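Carboxynorspermidine decarboxylase (Campylobacter jejuni subsp. jejuni 81116, PDB 3N29) probably catalyses the pyridoxal-5'-phosphate-dependent decarboxylation of carboxynorspermidine to norspermidine, as a member of the beta/alpha-barrel basic amino acid decarboxylases. Local coordinates at residues V137-A142 / S179-R184; G157-V162 / H200-C205; W232-G237 / Y267-E272. All blocks are in the same frame, centred on the assembly; numbering follows the deposited sequence.

Contact 1 of 3, residues V137-A142 / S179-R184; sequences VFNSLA and SRLGIR
I183 carries CG1 beside its own backbone N (chi1 -57°) and continues extended to CD1, a course that lays the branch across the backbone from N139 to the first residue of helix 141-147. CG1 rests 3.4 Å from the carbonyl O of N139 and 3.7 Å from CA of S140. Farther along, CD1 of I183 meets CD2 of L141 at 4.1 Å, the two side chains crossing at about a right angle. In N139, CG lies anti to the backbone N (chi1 -171°), which brings the side-chain amide up to the backbone of R180 to G182. One water joins the two backbones, donating to N139 O and to G182 O, each at 2.8 Å. S179 OG accepts from L181 N at 3.0 Å in an ST turn, while L181 CD2 lies over the guanidinium of R180. That guanidinium bonds to G346 O and L350 O of the second subunit. S140, the N-cap of helix 141-147, bonds through OG to Q143 N and to D287 of the second subunit. The contact thus joins the C-terminal end of strand 135-138 to the loop before strand 198-200; F138 and I183 both hydrogen-bond to the backbone of neighbouring strand 155-159, at R159.

Contact 2 of 3, residues G157-V162 / H200-C205; sequences GLRCNV and HFHALC. With PLP (pyridoxal-5'-phosphate), chain C; NSD (N-(3-aminopropyl)propane-1,3-diamine), chain D.
R159 lies alongside H202, both side chains pointing the same way, and gives NH2 to the carbonyl O of H202 (3.0 Å, N-H...O 136°). The donor meets a lone pair in the carbonyl plane, although the oxygen sits 20° out of the guanidinium plane. NH2 also lies at the edge of the imidazole of H202, while CB of H202 and CE1 of H200 cover a face of the guanidinium. The H202 ring is laid over the pyridine of pyridoxal-5'-phosphate, CE1 of H202 being 3.5 Å from C4 of the cofactor. H200 meets the cofactor's methyl C2A with its ring edge, CE1 at 3.8 Å.

With CG anti to the backbone N (chi1 176°), R159 sets CG 3.7 Å from ND1 of H200, a buried nitrogen with no modelled polar partner, and the extended chain beyond carries the guanidinium on to H202. Behind this shell a water accepts from R159 NE at 2.8 Å and from H202 N, and donates to C160 O. H202 ND1 bonds to G237 N, and H200 NE2 to E269 OE1. Past H202 the segment reaches C205, which lines the norspermidine pocket. A parallel bridge pairs R159 with H200, through H200 N to L158 O (2.9 Å) and C160 N to H200 O (2.7 Å). These are adjacent strands of the barrel, 155-159 and 198-200; on the outer side F201 and V162 pack against helix 209-223.

Contact 3 of 3, residues W232-G237 / Y267-E272; sequences WVNFGG and YLEPGE. With PLP (pyridoxal-5'-phosphate), chain C; NSD (N-(3-aminopropyl)propane-1,3-diamine), chain D.
Y267 turns the edge of its phenol ring toward the face of the W232 indole, an offset edge-to-face pair with the five-membered ring (centroids 5.8 Å apart, planes at 80°). The polar ends reach other strands: Y267 OH bonds to K71 of strand 71-75 and W232 NE1 to S155 of strand 155-159.

N234, bridged to Y267 through the backbone, sends its side chain across that of E269 at about a right angle. ND2 of N234 gives a hydrogen bond to OE2 of E269 at 3.0 Å, arriving from above the carboxylate, 68° out of its plane. OD1 of N234 accepts from G236 N at 2.9 Å, an Asx turn that fixes the amide's rotation. OE2 of E269 has a second partner in T96 OG1. CG of E269 lies between its backbone N and carbonyl carbon (chi1 48°), and the chain, extended beyond CG, carries the carboxylate to the cofactor, OE1 2.7 Å from N1 of pyridoxal-5'-phosphate, the acid-to-pyridine pairing known from this decarboxylase family.

The following residues hold the phosphate: G271 N points almost straight at O2P, 3.0 Å away, and E272 N reaches O1P at 2.9 Å, at the start of helix 272-275. The side chain of E272 extends to norspermidine, OE1 accepting from N1 of the ligand at 2.5 Å. G237, without a side chain, lies close against E269 O and the cofactor.

Parallel-strand bonds run from Y267 N to V233 O and from F235 N to Y267 O, and E269 N to G236 O continues the pairing past the strands. Strands 232-234 and 265-268 are barrel neighbours, linked by helix 248-262 in a beta-alpha-beta crossover; F235 and L268, their CD2 atoms 3.8 Å apart, both pack against C255 of that helix.

How the contacts relate
The contacts follow one another round the barrel, contact 2 centred about 9 Å from the centre of each of the others and contacts 1 and 3 about 17 Å apart. Contact 1 joins contact 2 through F138 N to G157 O and I183 O to N161 N, both 2.8 Å. Contacts 2 and 3 meet at the cofactor: H202 ND1 lies 2.8 Å from G237 N and H200 NE2 2.9 Å from E269 OE1. They tie in the histidine over the ring face and the acid at the pyridine nitrogen; G271 and E272 bind the phosphate. Contact 1 meets contact 3 where V137 CG2 touches W232 CH2 at 3.7 Å, and hydrogen-bonds to the second subunit through S140, S179 and R180.

Contact 1 of 3, residues V137-A142 / S179-R184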
loop_
_atom_site.group_PDB
_atom_site.type_symbol
_atom_site.label_atom_id
_atom_site.label_comp_id
_atom_site.label_asym_id
_atom_site.label_seq_id
_atom_site.Cartn_x
_atom_site.Cartn_y
_atom_site.Cartn_z
ATOM N N VAL A 137 -12.957 -23.708 0.176
ATOM C CA VAL A 137 -13.333 -23.623 -1.227
ATOM C C VAL A 137 -12.064 -23.582 -1.990
ATOM O O VAL A 137 -11.179 -22.722 -1.703
ATOM C CB VAL A 137 -14.156 -22.398 -1.567
ATOM C CG1 VAL A 137 -14.298 -22.213 -3.098
ATOM C CG2 VAL A 137 -15.506 -22.481 -0.886
ATOM N N PHE A 138 -11.941 -24.523 -2.911
ATOM C CA PHE A 138 -10.752 -24.554 -3.780
ATOM C C PHE A 138 -10.928 -23.787 -5.090
ATOM O O PHE A 138 -12.023 -23.660 -5.646
ATOM C CB PHE A 138 -10.350 -25.996 -4.069
ATOM C CG PHE A 138 -10.005 -26.816 -2.819
ATOM C CD1 PHE A 138 -8.816 -26.607 -2.135
ATOM C CD2 PHE A 138 -10.950 -27.773 -2.305
ATOM C CE1 PHE A 138 -8.517 -27.347 -1.000
ATOM C CE2 PHE A 138 -10.660 -28.484 -1.184
ATOM C CZ PHE A 138 -9.419 -28.289 -0.531
ATOM N N ASN A 139 -9.804 -23.295 -5.594
ATOM C CA ASN A 139 -9.752 -22.533 -6.832
ATOM C C ASN A 139 -9.576 -23.382 -8.130
ATOM O O ASN A 139 -9.840 -22.911 -9.196
ATOM C CB ASN A 139 -8.622 -21.480 -6.769
ATOM C CG ASN A 139 -8.664 -20.545 -7.929
ATOM O OD1 ASN A 139 -7.761 -20.570 -8.804
ATOM N ND2 ASN A 139 -9.741 -19.759 -8.001
ATOM N N SER A 140 -9.133 -24.632 -8.017
ATOM C CA SER A 140 -8.909 -25.483 -9.140
ATOM C C SER A 140 -9.085 -26.961 -8.687
ATOM O O SER A 140 -8.966 -27.271 -7.506
ATOM C CB SER A 140 -7.473 -25.277 -9.629
ATOM O OG SER A 140 -6.538 -25.853 -8.683
ATOM N N LEU A 141 -9.225 -27.854 -9.659
ATOM C CA LEU A 141 -9.350 -29.293 -9.369
ATOM C C LEU A 141 -8.068 -29.853 -8.766
ATOM O O LEU A 141 -8.126 -30.679 -7.852
ATOM C CB LEU A 141 -9.713 -30.056 -10.640
ATOM C CG LEU A 141 -11.119 -29.766 -11.153
ATOM C CD1 LEU A 141 -11.395 -30.605 -12.440
ATOM C CD2 LEU A 141 -12.149 -30.060 -10.054
ATOM N N ALA A 142 -6.910 -29.386 -9.283
ATOM C CA ALA A 142 -5.588 -29.795 -8.779
ATOM C C ALA A 142 -5.459 -29.481 -7.283
ATOM O O ALA A 142 -5.055 -30.346 -6.495
ATOM C CB ALA A 142 -4.456 -29.152 -9.576
ATOM N N SER A 179 -9.015 -14.764 -16.544
ATOM C CA SER A 179 -9.065 -14.797 -15.084
ATOM C C SER A 179 -8.582 -16.143 -14.550
ATOM O O SER A 179 -8.945 -17.241 -15.035
ATOM C CB SER A 179 -10.482 -14.508 -14.524
ATOM O OG SER A 179 -10.478 -14.694 -13.091
ATOM N N ARG A 180 -7.797 -16.035 -13.479
ATOM C CA ARG A 180 -7.271 -17.150 -12.787
ATOM C C ARG A 180 -8.194 -17.612 -11.724
ATOM O O ARG A 180 -7.874 -18.567 -11.082
ATOM C CB ARG A 180 -5.894 -16.805 -12.148
ATOM C CG ARG A 180 -6.026 -15.950 -10.920
ATOM C CD ARG A 180 -4.717 -15.209 -10.641
ATOM N NE ARG A 180 -4.750 -14.622 -9.316
ATOM C CZ ARG A 180 -5.433 -13.533 -8.996
ATOM N NH1 ARG A 180 -6.147 -12.918 -9.915
ATOM N NH2 ARG A 180 -5.394 -13.082 -7.762
ATOM N N LEU A 181 -9.337 -16.943 -11.507
ATOM C CA LEU A 181 -10.202 -17.257 -10.352
ATOM C C LEU A 181 -11.380 -18.111 -10.798
ATOM O O LEU A 181 -12.166 -17.746 -11.695
ATOM C CB LEU A 181 -10.683 -16.002 -9.670
ATOM C CG LEU A 181 -9.583 -15.007 -9.252
ATOM C CD1 LEU A 181 -10.165 -13.641 -8.821
ATOM C CD2 LEU A 181 -8.764 -15.621 -8.184
ATOM N N GLY A 182 -11.467 -19.262 -10.144
ATOM C CA GLY A 182 -12.455 -20.298 -10.430
ATOM C C GLY A 182 -12.146 -21.223 -11.589
ATOM O O GLY A 182 -11.285 -20.967 -12.427
ATOM N N ILE A 183 -12.967 -22.269 -11.666
ATOM C CA ILE A 183 -12.946 -23.292 -12.686
ATOM C C ILE A 183 -14.102 -23.010 -13.700
ATOM O O ILE A 183 -15.253 -22.687 -13.271
ATOM C CB ILE A 183 -13.177 -24.669 -11.930
ATOM C CG1 ILE A 183 -12.113 -24.897 -10.836
ATOM C CG2 ILE A 183 -13.228 -25.876 -12.855
ATOM C CD1 ILE A 183 -12.576 -25.979 -9.837
ATOM N N ARG A 184 -13.820 -23.087 -15.011
ATOM C CA ARG A 184 -14.805 -22.826 -16.056
ATOM C C ARG A 184 -15.675 -24.090 -16.175
ATOM O O ARG A 184 -15.250 -25.201 -15.800
ATOM C CB ARG A 184 -14.159 -22.445 -17.384
ATOM C CG ARG A 184 -13.465 -21.117 -17.350
ATOM C CD ARG A 184 -12.770 -20.789 -18.677
ATOM N NE ARG A 184 -11.685 -21.730 -18.919
ATOM C CZ ARG A 184 -11.090 -21.902 -20.108
ATOM N NH1 ARG A 184 -11.425 -21.159 -21.152
ATOM N NH2 ARG A 184 -10.112 -22.784 -20.239
HETATM O O HOH W 1 -9.001 -22.509 -11.863
#

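Contact 2 of 3, residues G157-V162 / H200-C205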
loop_
_atom_site.group_PDB
_atom_site.type_symbol
_atom_site.label_atom_id
_atom_site.label_comp_id
_atom_site.label_asym_id
_atom_site.label_seq_id
_atom_site.Cartn_x
_atom_site.Cartn_y
_atom_site.Cartn_z
ATOM N N GLY A 157 -15.831 -26.935 -1.095
ATOM C CA GLY A 157 -16.474 -26.299 -2.242
ATOM C C GLY A 157 -15.473 -26.035 -3.349
ATOM O O GLY A 157 -14.234 -26.098 -3.136
ATOM N N LEU A 158 -16.001 -25.738 -4.528
ATOM C CA LEU A 158 -15.209 -25.248 -5.658
ATOM C C LEU A 158 -15.685 -23.894 -6.150
ATOM O O LEU A 158 -16.899 -23.656 -6.280
ATOM C CB LEU A 158 -15.264 -26.215 -6.829
ATOM C CG LEU A 158 -14.740 -27.635 -6.537
ATOM C CD1 LEU A 158 -15.181 -28.595 -7.634
ATOM C CD2 LEU A 158 -13.189 -27.701 -6.284
ATOM N N ARG A 159 -14.729 -23.041 -6.511
ATOM C CA ARG A 159 -15.061 -21.752 -7.061
ATOM C C ARG A 159 -15.251 -21.885 -8.566
ATOM O O ARG A 159 -14.455 -22.525 -9.246
ATOM C CB ARG A 159 -14.012 -20.709 -6.734
ATOM C CG ARG A 159 -14.354 -19.404 -7.414
ATOM C CD ARG A 159 -13.563 -18.250 -6.873
ATOM N NE ARG A 159 -13.918 -16.943 -7.425
ATOM C CZ ARG A 159 -13.333 -15.796 -7.079
ATOM N NH1 ARG A 159 -12.327 -15.792 -6.216
ATOM N NH2 ARG A 159 -13.732 -14.644 -7.603
ATOM N N CYS A 160 -16.319 -21.283 -9.057
ATOM C CA CYS A 160 -16.753 -21.357 -10.457
ATOM C C CYS A 160 -16.433 -20.026 -11.148
ATOM O O CYS A 160 -16.738 -18.950 -10.610
ATOM C CB CYS A 160 -18.237 -21.559 -10.466
ATOM S SG CYS A 160 -18.686 -23.145 -9.695
ATOM N N ASN A 161 -15.813 -20.104 -12.313
ATOM C CA ASN A 161 -15.500 -18.931 -13.111
ATOM C C ASN A 161 -16.745 -18.707 -13.941
ATOM O O ASN A 161 -17.004 -19.440 -14.837
ATOM C CB ASN A 161 -14.288 -19.174 -14.004
ATOM C CG ASN A 161 -13.962 -17.984 -14.879
ATOM O OD1 ASN A 161 -14.835 -17.130 -15.096
ATOM N ND2 ASN A 161 -12.689 -17.919 -15.421
ATOM N N VAL A 162 -17.530 -17.700 -13.648
ATOM C CA VAL A 162 -18.772 -17.567 -14.383
ATOM C C VAL A 162 -18.607 -16.949 -15.764
ATOM O O VAL A 162 -19.467 -17.193 -16.656
ATOM C CB VAL A 162 -19.808 -16.876 -13.542
ATOM C CG1 VAL A 162 -21.048 -16.561 -14.367
ATOM C CG2 VAL A 162 -20.130 -17.813 -12.388
ATOM N N HIS A 200 -19.104 -22.060 -5.316
ATOM C CA HIS A 200 -18.856 -20.696 -4.924
ATOM C C HIS A 200 -18.615 -19.842 -6.165
ATOM O O HIS A 200 -17.932 -20.280 -7.073
ATOM C CB HIS A 200 -17.613 -20.681 -4.025
ATOM C CG HIS A 200 -17.178 -19.319 -3.605
ATOM N ND1 HIS A 200 -16.393 -18.522 -4.410
ATOM C CD2 HIS A 200 -17.329 -18.648 -2.439
ATOM C CE1 HIS A 200 -16.145 -17.379 -3.783
ATOM N NE2 HIS A 200 -16.674 -17.435 -2.570
ATOM N N PHE A 201 -19.212 -18.666 -6.241
ATOM C CA PHE A 201 -18.744 -17.622 -7.165
ATOM C C PHE A 201 -18.537 -16.278 -6.458
ATOM O O PHE A 201 -19.163 -16.004 -5.428
ATOM C CB PHE A 201 -19.584 -17.468 -8.446
ATOM C CG PHE A 201 -20.976 -16.950 -8.230
ATOM C CD1 PHE A 201 -21.227 -15.576 -8.157
ATOM C CD2 PHE A 201 -22.031 -17.848 -8.083
ATOM C CE1 PHE A 201 -22.515 -15.098 -7.887
ATOM C CE2 PHE A 201 -23.339 -17.422 -7.842
ATOM C CZ PHE A 201 -23.597 -16.034 -7.751
ATOM N N HIS A 202 -17.675 -15.453 -7.056
ATOM C CA HIS A 202 -17.561 -14.054 -6.714
ATOM C C HIS A 202 -17.278 -13.281 -7.977
ATOM O O HIS A 202 -16.225 -13.426 -8.613
ATOM C CB HIS A 202 -16.544 -13.801 -5.561
ATOM C CG HIS A 202 -16.262 -12.352 -5.303
ATOM N ND1 HIS A 202 -17.074 -11.555 -4.527
ATOM C CD2 HIS A 202 -15.238 -11.553 -5.720
ATOM C CE1 HIS A 202 -16.578 -10.329 -4.487
ATOM N NE2 HIS A 202 -15.456 -10.300 -5.203
ATOM N N ALA A 203 -18.249 -12.475 -8.357
ATOM C CA ALA A 203 -18.338 -11.925 -9.682
ATOM C C ALA A 203 -18.745 -10.451 -9.702
ATOM O O ALA A 203 -18.990 -9.912 -10.777
ATOM C CB ALA A 203 -19.345 -12.769 -10.505
ATOM N N LEU A 204 -18.821 -9.791 -8.542
ATOM C CA LEU A 204 -19.336 -8.434 -8.465
ATOM C C LEU A 204 -18.451 -7.498 -7.642
ATOM O O LEU A 204 -17.785 -7.932 -6.673
ATOM C CB LEU A 204 -20.759 -8.409 -7.858
ATOM C CG LEU A 204 -21.843 -9.213 -8.613
ATOM C CD1 LEU A 204 -23.143 -9.221 -7.821
ATOM C CD2 LEU A 204 -22.064 -8.645 -10.016
ATOM N N CYS A 205 -18.603 -6.210 -7.945
ATOM C CA CYS A 205 -17.958 -5.175 -7.181
ATOM C C CYS A 205 -18.829 -3.915 -7.116
ATOM O O CYS A 205 -19.154 -3.302 -8.149
ATOM C CB CYS A 205 -16.537 -4.915 -7.710
ATOM S SG CYS A 205 -15.822 -3.613 -6.612
HETATM N N1 PLP C . -15.698 -13.004 -1.415
HETATM C C2 PLP C . -14.563 -13.077 -2.174
HETATM C C2A PLP C . -14.081 -14.413 -2.680
HETATM C C3 PLP C . -13.838 -11.871 -2.424
HETATM O O3 PLP C . -12.667 -11.920 -3.183
HETATM C C4 PLP C . -14.291 -10.640 -1.913
HETATM C C4A PLP C . -13.477 -9.376 -2.157
HETATM C C5 PLP C . -15.489 -10.592 -1.184
HETATM C C6 PLP C . -16.168 -11.806 -0.953
HETATM C C5A PLP C . -16.032 -9.298 -0.622
HETATM O O4P PLP C . -16.178 -8.318 -1.618
HETATM P P PLP C . -16.813 -6.906 -1.320
HETATM O O1P PLP C . -16.023 -6.313 -0.168
HETATM O O2P PLP C . -18.284 -7.133 -0.894
HETATM O O3P PLP C . -16.808 -6.132 -2.559
HETATM C C1 NSD D . -14.355 -4.247 -3.140
HETATM N N1 NSD D . -15.661 -3.656 -3.181
HETATM C C2 NSD D . -13.840 -4.622 -4.488
HETATM N N2 NSD D . -11.585 -5.345 -4.173
HETATM C C3 NSD D . -12.781 -5.666 -4.444
HETATM N N3 NSD D . -9.212 -2.155 -2.330
HETATM C C4 NSD D . -11.150 -4.178 -3.940
HETATM C C5 NSD D . -9.683 -4.088 -3.624
HETATM C C6 NSD D . -9.194 -2.663 -3.663
HETATM O O HOH W 2 -15.978 -16.695 -9.287
#

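Contact 3 of 3, residues W232-G237 / Y267-E272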
loop_
_atom_site.group_PDB
_atom_site.type_symbol
_atom_site.label_atom_id
_atom_site.label_comp_id
_atom_site.label_asym_id
_atom_site.label_seq_id
_atom_site.Cartn_x
_atom_site.Cartn_y
_atom_site.Cartn_z
ATOM N N TRP A 232 -24.783 -26.516 -0.414
ATOM C CA TRP A 232 -24.755 -25.048 -0.366
ATOM C C TRP A 232 -24.138 -24.430 -1.600
ATOM O O TRP A 232 -23.368 -25.063 -2.323
ATOM C CB TRP A 232 -23.968 -24.559 0.847
ATOM C CG TRP A 232 -22.602 -25.190 1.043
ATOM C CD1 TRP A 232 -22.307 -26.291 1.781
ATOM C CD2 TRP A 232 -21.342 -24.673 0.567
ATOM N NE1 TRP A 232 -20.956 -26.506 1.793
ATOM C CE2 TRP A 232 -20.343 -25.524 1.047
ATOM C CE3 TRP A 232 -20.987 -23.560 -0.189
ATOM C CZ2 TRP A 232 -19.023 -25.334 0.764
ATOM C CZ3 TRP A 232 -19.664 -23.365 -0.513
ATOM C CH2 TRP A 232 -18.684 -24.240 -0.018
ATOM N N VAL A 233 -24.497 -23.159 -1.803
ATOM C CA VAL A 233 -23.920 -22.318 -2.797
ATOM C C VAL A 233 -23.614 -20.960 -2.155
ATOM O O VAL A 233 -24.425 -20.441 -1.394
ATOM C CB VAL A 233 -24.909 -22.188 -3.974
ATOM C CG1 VAL A 233 -24.394 -21.175 -5.040
ATOM C CG2 VAL A 233 -25.072 -23.528 -4.681
ATOM N N ASN A 234 -22.458 -20.381 -2.479
ATOM C CA ASN A 234 -21.989 -19.115 -1.945
ATOM C C ASN A 234 -21.906 -18.104 -3.103
ATOM O O ASN A 234 -21.190 -18.354 -4.096
ATOM C CB ASN A 234 -20.622 -19.370 -1.324
ATOM C CG ASN A 234 -20.097 -18.188 -0.519
ATOM O OD1 ASN A 234 -20.190 -17.045 -0.948
ATOM N ND2 ASN A 234 -19.524 -18.467 0.622
ATOM N N PHE A 235 -22.669 -17.022 -3.014
ATOM C CA PHE A 235 -22.811 -16.048 -4.116
ATOM C C PHE A 235 -21.760 -14.923 -3.983
ATOM O O PHE A 235 -21.859 -13.870 -4.624
ATOM C CB PHE A 235 -24.138 -15.325 -3.976
ATOM C CG PHE A 235 -25.360 -16.168 -4.268
ATOM C CD1 PHE A 235 -25.251 -17.489 -4.680
ATOM C CD2 PHE A 235 -26.603 -15.566 -4.206
ATOM C CE1 PHE A 235 -26.376 -18.225 -4.959
ATOM C CE2 PHE A 235 -27.748 -16.306 -4.501
ATOM C CZ PHE A 235 -27.613 -17.632 -4.885
ATOM N N GLY A 236 -20.824 -15.133 -3.100
ATOM C CA GLY A 236 -19.686 -14.203 -2.931
ATOM C C GLY A 236 -20.105 -12.809 -2.474
ATOM O O GLY A 236 -21.138 -12.627 -1.793
ATOM N N GLY A 237 -19.251 -11.833 -2.764
ATOM C CA GLY A 237 -19.474 -10.511 -2.259
ATOM C C GLY A 237 -19.759 -9.565 -3.396
ATOM O O GLY A 237 -20.131 -9.986 -4.491
ATOM N N TYR A 267 -25.163 -18.798 0.827
ATOM C CA TYR A 267 -24.292 -17.928 1.615
ATOM C C TYR A 267 -24.009 -16.662 0.851
ATOM O O TYR A 267 -23.868 -16.674 -0.399
ATOM C CB TYR A 267 -22.964 -18.634 1.920
ATOM C CG TYR A 267 -23.111 -19.731 2.904
ATOM C CD1 TYR A 267 -22.879 -19.499 4.254
ATOM C CD2 TYR A 267 -23.519 -21.006 2.505
ATOM C CE1 TYR A 267 -23.006 -20.482 5.180
ATOM C CE2 TYR A 267 -23.694 -22.011 3.451
ATOM C CZ TYR A 267 -23.437 -21.730 4.779
ATOM O OH TYR A 267 -23.571 -22.678 5.751
ATOM N N LEU A 268 -23.951 -15.531 1.567
ATOM C CA LEU A 268 -23.506 -14.263 0.957
ATOM C C LEU A 268 -22.301 -13.767 1.750
ATOM O O LEU A 268 -22.240 -13.998 2.956
ATOM C CB LEU A 268 -24.585 -13.200 0.970
ATOM C CG LEU A 268 -25.951 -13.397 0.307
ATOM C CD1 LEU A 268 -26.891 -12.304 0.693
ATOM C CD2 LEU A 268 -25.862 -13.427 -1.213
ATOM N N GLU A 269 -21.369 -13.061 1.109
ATOM C CA GLU A 269 -20.179 -12.725 1.830
ATOM C C GLU A 269 -19.739 -11.320 1.454
ATOM O O GLU A 269 -18.616 -11.104 0.903
ATOM C CB GLU A 269 -19.112 -13.823 1.729
ATOM C CG GLU A 269 -18.859 -14.304 0.387
ATOM C CD GLU A 269 -17.727 -15.376 0.246
ATOM O OE1 GLU A 269 -17.011 -15.223 -0.737
ATOM O OE2 GLU A 269 -17.531 -16.283 1.114
ATOM N N PRO A 270 -20.562 -10.344 1.843
ATOM C CA PRO A 270 -20.186 -8.971 1.696
ATOM C C PRO A 270 -19.011 -8.552 2.596
ATOM O O PRO A 270 -18.886 -9.018 3.745
ATOM C CB PRO A 270 -21.420 -8.266 2.152
ATOM C CG PRO A 270 -21.992 -9.101 3.165
ATOM C CD PRO A 270 -21.846 -10.449 2.563
ATOM N N GLY A 271 -18.168 -7.693 2.051
ATOM C CA GLY A 271 -17.182 -6.980 2.864
ATOM C C GLY A 271 -17.513 -5.472 2.952
ATOM O O GLY A 271 -17.880 -4.929 4.018
ATOM N N GLU A 272 -17.424 -4.823 1.829
ATOM C CA GLU A 272 -17.670 -3.388 1.752
ATOM C C GLU A 272 -19.021 -2.975 2.315
ATOM O O GLU A 272 -19.091 -2.010 3.046
ATOM C CB GLU A 272 -17.513 -2.908 0.331
ATOM C CG GLU A 272 -17.828 -1.469 0.131
ATOM C CD GLU A 272 -17.418 -0.974 -1.239
ATOM O OE1 GLU A 272 -16.785 -1.689 -2.038
ATOM O OE2 GLU A 272 -17.820 0.114 -1.539
HETATM N N1 PLP C . -15.698 -13.004 -1.415
HETATM C C2 PLP C . -14.563 -13.077 -2.174
HETATM C C2A PLP C . -14.081 -14.413 -2.680
HETATM C C3 PLP C . -13.838 -11.871 -2.424
HETATM O O3 PLP C . -12.667 -11.920 -3.183
HETATM C C4 PLP C . -14.291 -10.640 -1.913
HETATM C C4A PLP C . -13.477 -9.376 -2.157
HETATM C C5 PLP C . -15.489 -10.592 -1.184
HETATM C C6 PLP C . -16.168 -11.806 -0.953
HETATM C C5A PLP C . -16.032 -9.298 -0.622
HETATM O O4P PLP C . -16.178 -8.318 -1.618
HETATM P P PLP C . -16.813 -6.906 -1.320
HETATM O O1P PLP C . -16.023 -6.313 -0.168
HETATM O O2P PLP C . -18.284 -7.133 -0.894
HETATM O O3P PLP C . -16.808 -6.132 -2.559
HETATM C C1 NSD D . -14.355 -4.247 -3.140
HETATM N N1 NSD D . -15.661 -3.656 -3.181
HETATM C C2 NSD D . -13.840 -4.622 -4.488
HETATM N N2 NSD D . -11.585 -5.345 -4.173
HETATM C C3 NSD D . -12.781 -5.666 -4.444
HETATM N N3 NSD D . -9.212 -2.155 -2.330
HETATM C C4 NSD D . -11.150 -4.178 -3.940
HETATM C C5 NSD D . -9.683 -4.088 -3.624
HETATM C C6 NSD D . -9.194 -2.663 -3.663
#